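Local coordinates for protein dihydrolipoyl dehydrogenase (PDB 6UZI) that probably catalyses the NAD(+)-dependent reoxidation of dihydrolipoyl groups on lipoylated proteins, using one FAD per subunit and a redox-active disulfide, at residues N147-T152 with Y317-V322; E333-F338 with V350-I355. All coordinates share one frame; numbering follows the deposited sequence.

Contact 1 of 2, residues N147-T152 with Y317-V322; sequences NTIIAT and YAIGDV. With FAD (flavin-adenine dinucleotide), chain E.
At the edge of the parallel five-stranded sheet of the Rossmann-type FAD domain, Ile149 and Ile150 pair with Tyr317 and Ala318, and the loops that follow the two strands reach the cofactor. The pairing rests on three backbone hydrogen bonds: Tyr317 N to Thr148 O (2.8 Å), Ile150 N to Tyr317 O (2.7 Å) and Ile319 N to Ile150 O (3.0 Å). On one face of the sheet, the CG2 branch of Ile149, anti to its backbone N, meets Ile319 CD1 at 3.9 Å. Ile319 CG1, held between its own backbone N and carbonyl carbon (chi1 60°), also packs on Ala151 CB. The other face joins Ile150 CB to Ala318 CB, and Val322 CG1 comes in at about a right angle to Ile150 CG2 (4.1 Å).

Past the strand ends, Thr152 lays CB and CG2 against the adenine, with CG2 3.4 Å from FAD N7A, while its OG1 is hydrogen-bonded to Tyr284 O. Having no side chain, Gly320 leaves room for pyrophosphate oxygen O2P, which takes a nearly straight hydrogen bond from Asp321 N (3.0 Å). The carboxylate of Asp321 accepts from the ribityl hydroxyl, FAD O3' to OD1 (3.1 Å), and OD2 is hydrogen-bonded to Ser154 OG. One loop thus packs against the adenine, while the other is hydrogen-bonded to the pyrophosphate and the ribityl chain. Strand 148-150 is flanked on its other side by strand 14-17; helix 329-343 covers the Ile149 and Tyr317 face with Val339 and Leu343, and Phe125 of strand 122-125 packs on Ile150.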
loop_
_atom_site.group_PDB
_atom_site.type_symbol
_atom_site.label_atom_id
_atom_site.label_comp_id
_atom_site.label_asym_id
_atom_site.label_seq_id
_atom_site.Cartn_x
_atom_site.Cartn_y
_atom_site.Cartn_z
ATOM N N ASN A 147 5.155 38.630 11.066
ATOM C CA ASN A 147 4.335 37.918 10.097
ATOM C C ASN A 147 3.379 36.997 10.837
ATOM O O ASN A 147 3.691 36.506 11.924
ATOM C CB ASN A 147 5.185 37.071 9.126
ATOM C CG ASN A 147 6.089 37.910 8.245
ATOM O OD1 ASN A 147 7.311 37.880 8.391
ATOM N ND2 ASN A 147 5.495 38.644 7.311
ATOM N N THR A 148 2.233 36.726 10.214
ATOM C CA THR A 148 1.214 35.863 10.802
ATOM C C THR A 148 0.673 34.914 9.747
ATOM O O THR A 148 0.371 35.333 8.627
ATOM C CB THR A 148 0.040 36.671 11.384
ATOM O OG1 THR A 148 0.538 37.694 12.251
ATOM C CG2 THR A 148 -0.895 35.766 12.167
ATOM N N ILE A 149 0.536 33.645 10.117
ATOM C CA ILE A 149 -0.032 32.625 9.243
ATOM C C ILE A 149 -1.357 32.185 9.849
ATOM O O ILE A 149 -1.385 31.558 10.916
ATOM C CB ILE A 149 0.914 31.433 9.067
ATOM C CG1 ILE A 149 2.276 31.901 8.555
ATOM C CG2 ILE A 149 0.319 30.430 8.102
ATOM C CD1 ILE A 149 3.313 30.808 8.555
ATOM N N ILE A 150 -2.451 32.494 9.160
ATOM C CA ILE A 150 -3.785 32.090 9.594
ATOM C C ILE A 150 -4.005 30.629 9.225
ATOM O O ILE A 150 -3.942 30.258 8.048
ATOM C CB ILE A 150 -4.866 32.974 8.961
ATOM C CG1 ILE A 150 -4.695 34.431 9.374
ATOM C CG2 ILE A 150 -6.238 32.475 9.329
ATOM C CD1 ILE A 150 -5.710 35.343 8.719
ATOM N N ALA A 151 -4.284 29.799 10.221
ATOM C CA ALA A 151 -4.504 28.380 9.977
ATOM C C ALA A 151 -5.647 27.870 10.846
ATOM O O ALA A 151 -5.564 26.813 11.467
ATOM C CB ALA A 151 -3.224 27.586 10.228
ATOM N N THR A 152 -6.755 28.611 10.857
ATOM C CA THR A 152 -7.858 28.345 11.774
ATOM C C THR A 152 -8.771 27.222 11.291
ATOM O O THR A 152 -9.653 26.791 12.041
ATOM C CB THR A 152 -8.668 29.628 11.998
ATOM O OG1 THR A 152 -9.056 30.187 10.735
ATOM C CG2 THR A 152 -7.831 30.650 12.754
ATOM N N TYR A 317 -0.529 35.795 5.987
ATOM C CA TYR A 317 -0.788 34.702 5.063
ATOM C C TYR A 317 -1.862 33.786 5.635
ATOM O O TYR A 317 -2.204 33.843 6.817
ATOM C CB TYR A 317 0.488 33.899 4.795
ATOM C CG TYR A 317 1.586 34.667 4.097
ATOM C CD1 TYR A 317 2.329 35.633 4.771
ATOM C CD2 TYR A 317 1.905 34.402 2.770
ATOM C CE1 TYR A 317 3.341 36.328 4.134
ATOM C CE2 TYR A 317 2.910 35.087 2.130
ATOM C CZ TYR A 317 3.630 36.046 2.811
ATOM O OH TYR A 317 4.638 36.725 2.161
ATOM N N ALA A 318 -2.367 32.899 4.788
ATOM C CA ALA A 318 -3.411 31.983 5.217
ATOM C C ALA A 318 -3.285 30.688 4.433
ATOM O O ALA A 318 -3.000 30.707 3.231
ATOM C CB ALA A 318 -4.791 32.606 5.029
ATOM N N ILE A 319 -3.510 29.566 5.124
ATOM C CA ILE A 319 -3.304 28.231 4.574
ATOM C C ILE A 319 -4.451 27.328 5.000
ATOM O O ILE A 319 -5.212 27.638 5.919
ATOM C CB ILE A 319 -1.979 27.590 5.054
ATOM C CG1 ILE A 319 -1.996 27.479 6.580
ATOM C CG2 ILE A 319 -0.766 28.366 4.555
ATOM C CD1 ILE A 319 -0.789 26.812 7.168
ATOM N N GLY A 320 -4.553 26.186 4.322
ATOM C CA GLY A 320 -5.387 25.104 4.815
ATOM C C GLY A 320 -6.858 25.269 4.475
ATOM O O GLY A 320 -7.232 25.890 3.479
ATOM N N ASP A 321 -7.707 24.711 5.347
ATOM C CA ASP A 321 -9.144 24.697 5.098
ATOM C C ASP A 321 -9.744 26.094 5.103
ATOM O O ASP A 321 -10.861 26.280 4.606
ATOM C CB ASP A 321 -9.870 23.847 6.150
ATOM C CG ASP A 321 -9.715 22.342 5.928
ATOM O OD1 ASP A 321 -8.809 21.909 5.189
ATOM O OD2 ASP A 321 -10.521 21.583 6.502
ATOM N N VAL A 322 -9.024 27.091 5.627
ATOM C CA VAL A 322 -9.597 28.432 5.709
ATOM C C VAL A 322 -9.436 29.193 4.402
ATOM O O VAL A 322 -9.967 30.306 4.267
ATOM C CB VAL A 322 -8.974 29.181 6.907
ATOM C CG1 VAL A 322 -7.662 29.882 6.518
ATOM C CG2 VAL A 322 -9.981 30.122 7.565
HETATM P PA FAD E . -7.822 22.502 11.352
HETATM O O1A FAD E . -7.322 21.110 11.442
HETATM O O2A FAD E . -9.297 22.469 10.936
HETATM O O5B FAD E . -7.781 23.153 12.808
HETATM C C5B FAD E . -7.311 24.507 12.919
HETATM C C4B FAD E . -7.176 24.833 14.383
HETATM O O4B FAD E . -7.316 26.251 14.582
HETATM C C3B FAD E . -8.191 24.163 15.323
HETATM O O3B FAD E . -7.495 23.298 16.210
HETATM C C2B FAD E . -8.816 25.336 16.100
HETATM O O2B FAD E . -9.012 25.034 17.479
HETATM C C1B FAD E . -7.787 26.444 15.893
HETATM N N9A FAD E . -8.315 27.798 15.969
HETATM C C8A FAD E . -9.336 28.330 15.223
HETATM N N7A FAD E . -9.564 29.598 15.455
HETATM C C5A FAD E . -8.628 29.930 16.429
HETATM C C6A FAD E . -8.344 31.130 17.101
HETATM N N6A FAD E . -8.968 32.286 16.857
HETATM N N1A FAD E . -7.357 31.114 18.024
HETATM C C2A FAD E . -6.705 29.968 18.247
HETATM N N3A FAD E . -6.879 28.776 17.669
HETATM C C4A FAD E . -7.862 28.822 16.759
HETATM N N1 FAD E . -8.559 15.143 5.711
HETATM C C2 FAD E . -7.695 14.310 5.082
HETATM O O2 FAD E . -6.785 14.746 4.377
HETATM N N3 FAD E . -7.818 12.940 5.243
HETATM C C4 FAD E . -8.769 12.295 6.012
HETATM O O4 FAD E . -8.779 11.068 6.093
HETATM C C4X FAD E . -9.679 13.186 6.680
HETATM N N5 FAD E . -10.588 12.670 7.455
HETATM C C5X FAD E . -11.422 13.542 8.139
HETATM C C6 FAD E . -12.363 13.011 9.019
HETATM C C7 FAD E . -13.180 13.839 9.781
HETATM C C7M FAD E . -14.171 13.226 10.734
HETATM C C8 FAD E . -13.058 15.236 9.659
HETATM C C8M FAD E . -13.881 16.163 10.515
HETATM C C9 FAD E . -12.135 15.769 8.765
HETATM C C9A FAD E . -11.315 14.938 8.010
HETATM N N10 FAD E . -10.331 15.450 7.145
HETATM C C10 FAD E . -9.495 14.602 6.470
HETATM C "C1'" FAD E . -10.160 16.898 6.979
HETATM C "C2'" FAD E . -9.020 17.446 7.827
HETATM O "O2'" FAD E . -9.357 17.418 9.215
HETATM C "C3'" FAD E . -8.641 18.866 7.401
HETATM O "O3'" FAD E . -8.580 18.942 5.984
HETATM C "C4'" FAD E . -7.304 19.320 7.987
HETATM O "O4'" FAD E . -7.350 19.125 9.402
HETATM C "C5'" FAD E . -6.956 20.752 7.641
HETATM O "O5'" FAD E . -6.591 21.366 8.890
HETATM P P FAD E . -6.030 22.886 9.057
HETATM O O1P FAD E . -4.621 22.996 9.513
HETATM O O2P FAD E . -6.306 23.776 7.863
HETATM O O3P FAD E . -7.037 23.318 10.222
#

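Contact 2 of 2, residues E333-F338 with V350-I355; sequences EEEGVF and VNYNLI. With ZN (zinc ion), chain L.
Glu334, Glu335 and Phe338, on one side of helix 329-343, meet Val350, Tyr352 and Ile355 of the connection that leads on to strand 357-359. Ahead of them in the helix, Glu333 points elsewhere: its OE2 binds zinc (2.2 Å), with His453 and Glu458 of the second subunit completing the site. Glu334 extends from the helix with CG anti to the backbone N (chi1 -172°) and meets Val350 tip to tip, OE2 lying 3.8 Å from Val350 CG1. A water also spans the gap, hydrogen-bonded to Glu334 OE2 and Asn351 O. Glu335 accepts a hydrogen bond at OE2 from Tyr352 OH, although the modelled length is doubtfully short. Its carboxylate stands 76° from the phenol ring, against whose edge OE2 lies, and OE1 forms a salt bridge with Lys331. One turn beyond Glu334, Phe338 brings CD1 to 3.7 Å from Val350 CG2, so that Val350 wedges between acid and ring while its CG1 overlies a face of Tyr352. Helix 21-32 flanks the helix at Glu333 and Val337, helix 426-438 packs on Leu354, and Ser450 of the second subunit touches Glu334 and Ile355.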
loop_
_atom_site.group_PDB
_atom_site.type_symbol
_atom_site.label_atom_id
_atom_site.label_comp_id
_atom_site.label_asym_id
_atom_site.label_seq_id
_atom_site.Cartn_x
_atom_site.Cartn_y
_atom_site.Cartn_z
ATOM N N GLU A 333 -0.800 20.964 4.997
ATOM C CA GLU A 333 0.613 20.770 5.298
ATOM C C GLU A 333 1.500 21.397 4.226
ATOM O O GLU A 333 2.465 22.106 4.537
ATOM C CB GLU A 333 0.897 19.279 5.444
ATOM C CG GLU A 333 0.534 18.712 6.790
ATOM C CD GLU A 333 0.641 17.196 6.837
ATOM O OE1 GLU A 333 0.664 16.559 5.762
ATOM O OE2 GLU A 333 0.744 16.647 7.953
ATOM N N GLU A 334 1.196 21.137 2.951
ATOM C CA GLU A 334 2.028 21.678 1.882
ATOM C C GLU A 334 1.964 23.199 1.852
ATOM O O GLU A 334 2.987 23.871 1.655
ATOM C CB GLU A 334 1.609 21.099 0.534
ATOM C CG GLU A 334 2.557 21.464 -0.613
ATOM C CD GLU A 334 2.268 20.675 -1.881
ATOM O OE1 GLU A 334 1.334 19.841 -1.857
ATOM O OE2 GLU A 334 2.982 20.873 -2.889
ATOM N N GLU A 335 0.768 23.761 2.042
ATOM C CA GLU A 335 0.636 25.210 2.031
ATOM C C GLU A 335 1.367 25.846 3.206
ATOM O O GLU A 335 1.905 26.953 3.074
ATOM C CB GLU A 335 -0.843 25.580 2.012
ATOM C CG GLU A 335 -1.497 25.263 0.673
ATOM C CD GLU A 335 -2.923 25.756 0.571
ATOM O OE1 GLU A 335 -3.592 25.842 1.621
ATOM O OE2 GLU A 335 -3.368 26.077 -0.554
ATOM N N GLY A 336 1.426 25.155 4.348
ATOM C CA GLY A 336 2.213 25.660 5.464
ATOM C C GLY A 336 3.697 25.715 5.152
ATOM O O GLY A 336 4.361 26.720 5.427
ATOM N N VAL A 337 4.232 24.648 4.546
ATOM C CA VAL A 337 5.630 24.650 4.120
ATOM C C VAL A 337 5.862 25.715 3.058
ATOM O O VAL A 337 6.921 26.353 3.012
ATOM C CB VAL A 337 6.039 23.256 3.612
ATOM C CG1 VAL A 337 7.459 23.288 3.085
ATOM C CG2 VAL A 337 5.903 22.233 4.720
ATOM N N PHE A 338 4.871 25.926 2.192
ATOM C CA PHE A 338 4.989 26.935 1.147
ATOM C C PHE A 338 5.159 28.325 1.749
ATOM O O PHE A 338 6.052 29.082 1.347
ATOM C CB PHE A 338 3.761 26.883 0.232
ATOM C CG PHE A 338 3.779 27.902 -0.876
ATOM C CD1 PHE A 338 4.276 27.573 -2.129
ATOM C CD2 PHE A 338 3.293 29.190 -0.671
ATOM C CE1 PHE A 338 4.295 28.512 -3.157
ATOM C CE2 PHE A 338 3.313 30.129 -1.693
ATOM C CZ PHE A 338 3.811 29.791 -2.935
ATOM N N VAL A 350 3.400 25.009 -5.452
ATOM C CA VAL A 350 2.408 23.976 -5.169
ATOM C C VAL A 350 1.691 23.642 -6.469
ATOM O O VAL A 350 1.126 24.533 -7.118
ATOM C CB VAL A 350 1.393 24.405 -4.099
ATOM C CG1 VAL A 350 0.317 23.332 -3.958
ATOM C CG2 VAL A 350 2.074 24.647 -2.770
ATOM N N ASN A 351 1.723 22.370 -6.856
ATOM C CA ASN A 351 0.955 21.877 -7.998
ATOM C C ASN A 351 -0.332 21.269 -7.447
ATOM O O ASN A 351 -0.349 20.118 -7.000
ATOM C CB ASN A 351 1.758 20.869 -8.809
ATOM C CG ASN A 351 1.085 20.510 -10.119
ATOM O OD1 ASN A 351 -0.120 20.721 -10.297
ATOM N ND2 ASN A 351 1.867 19.978 -11.055
ATOM N N TYR A 352 -1.414 22.049 -7.478
ATOM C CA TYR A 352 -2.673 21.606 -6.892
ATOM C C TYR A 352 -3.320 20.483 -7.700
ATOM O O TYR A 352 -4.104 19.705 -7.143
ATOM C CB TYR A 352 -3.618 22.806 -6.760
ATOM C CG TYR A 352 -3.232 23.763 -5.647
ATOM C CD1 TYR A 352 -3.650 23.548 -4.335
ATOM C CD2 TYR A 352 -2.407 24.853 -5.897
ATOM C CE1 TYR A 352 -3.289 24.418 -3.310
ATOM C CE2 TYR A 352 -2.032 25.722 -4.883
ATOM C CZ TYR A 352 -2.478 25.502 -3.593
ATOM O OH TYR A 352 -2.102 26.365 -2.587
ATOM N N ASN A 353 -2.962 20.339 -8.979
ATOM C CA ASN A 353 -3.476 19.227 -9.763
ATOM C C ASN A 353 -2.907 17.892 -9.299
ATOM O O ASN A 353 -3.509 16.848 -9.576
ATOM C CB ASN A 353 -3.171 19.441 -11.245
ATOM C CG ASN A 353 -3.986 18.530 -12.148
ATOM O OD1 ASN A 353 -5.187 18.358 -11.945
ATOM N ND2 ASN A 353 -3.335 17.938 -13.143
ATOM N N LEU A 354 -1.785 17.904 -8.571
ATOM C CA LEU A 354 -1.107 16.687 -8.142
ATOM C C LEU A 354 -1.245 16.437 -6.648
ATOM O O LEU A 354 -0.414 15.737 -6.063
ATOM C CB LEU A 354 0.369 16.727 -8.531
ATOM C CG LEU A 354 0.609 16.822 -10.037
ATOM C CD1 LEU A 354 2.073 16.646 -10.353
ATOM C CD2 LEU A 354 -0.235 15.793 -10.783
ATOM N N ILE A 355 -2.279 16.992 -6.025
ATOM C CA ILE A 355 -2.609 16.704 -4.632
ATOM C C ILE A 355 -3.637 15.577 -4.624
ATOM O O ILE A 355 -4.757 15.775 -5.121
ATOM C CB ILE A 355 -3.159 17.944 -3.919
ATOM C CG1 ILE A 355 -2.100 19.042 -3.890
ATOM C CG2 ILE A 355 -3.619 17.591 -2.507
ATOM C CD1 ILE A 355 -2.582 20.337 -3.312
HETATM ZN ZN ZN L . 0.923 14.503 7.394
HETATM O O HOH W 1 1.677 19.725 -4.884
#

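In the fold
Contact 1 is buried within a single subunit and joins the two last strands of the FAD sheet by regular backbone bonding and aliphatic packing; contact 2 is partly exposed and relies on side chains, a bridging water and acidic groups near the subunit interface. Helix 329-343 relates them: it follows strand 316-318 in the chain, covers one face of the sheet with the Ile319 side chain against Gly336, and turns another side to segment 350-355. Glu335 of contact 2 reaches contact 1, its OE1 probably accepting a hydrogen bond from Gly320 N. Contact 1 lies beside the cofactor, whereas in contact 2 the helix also supplies Glu333 to the zinc site shared between subunits.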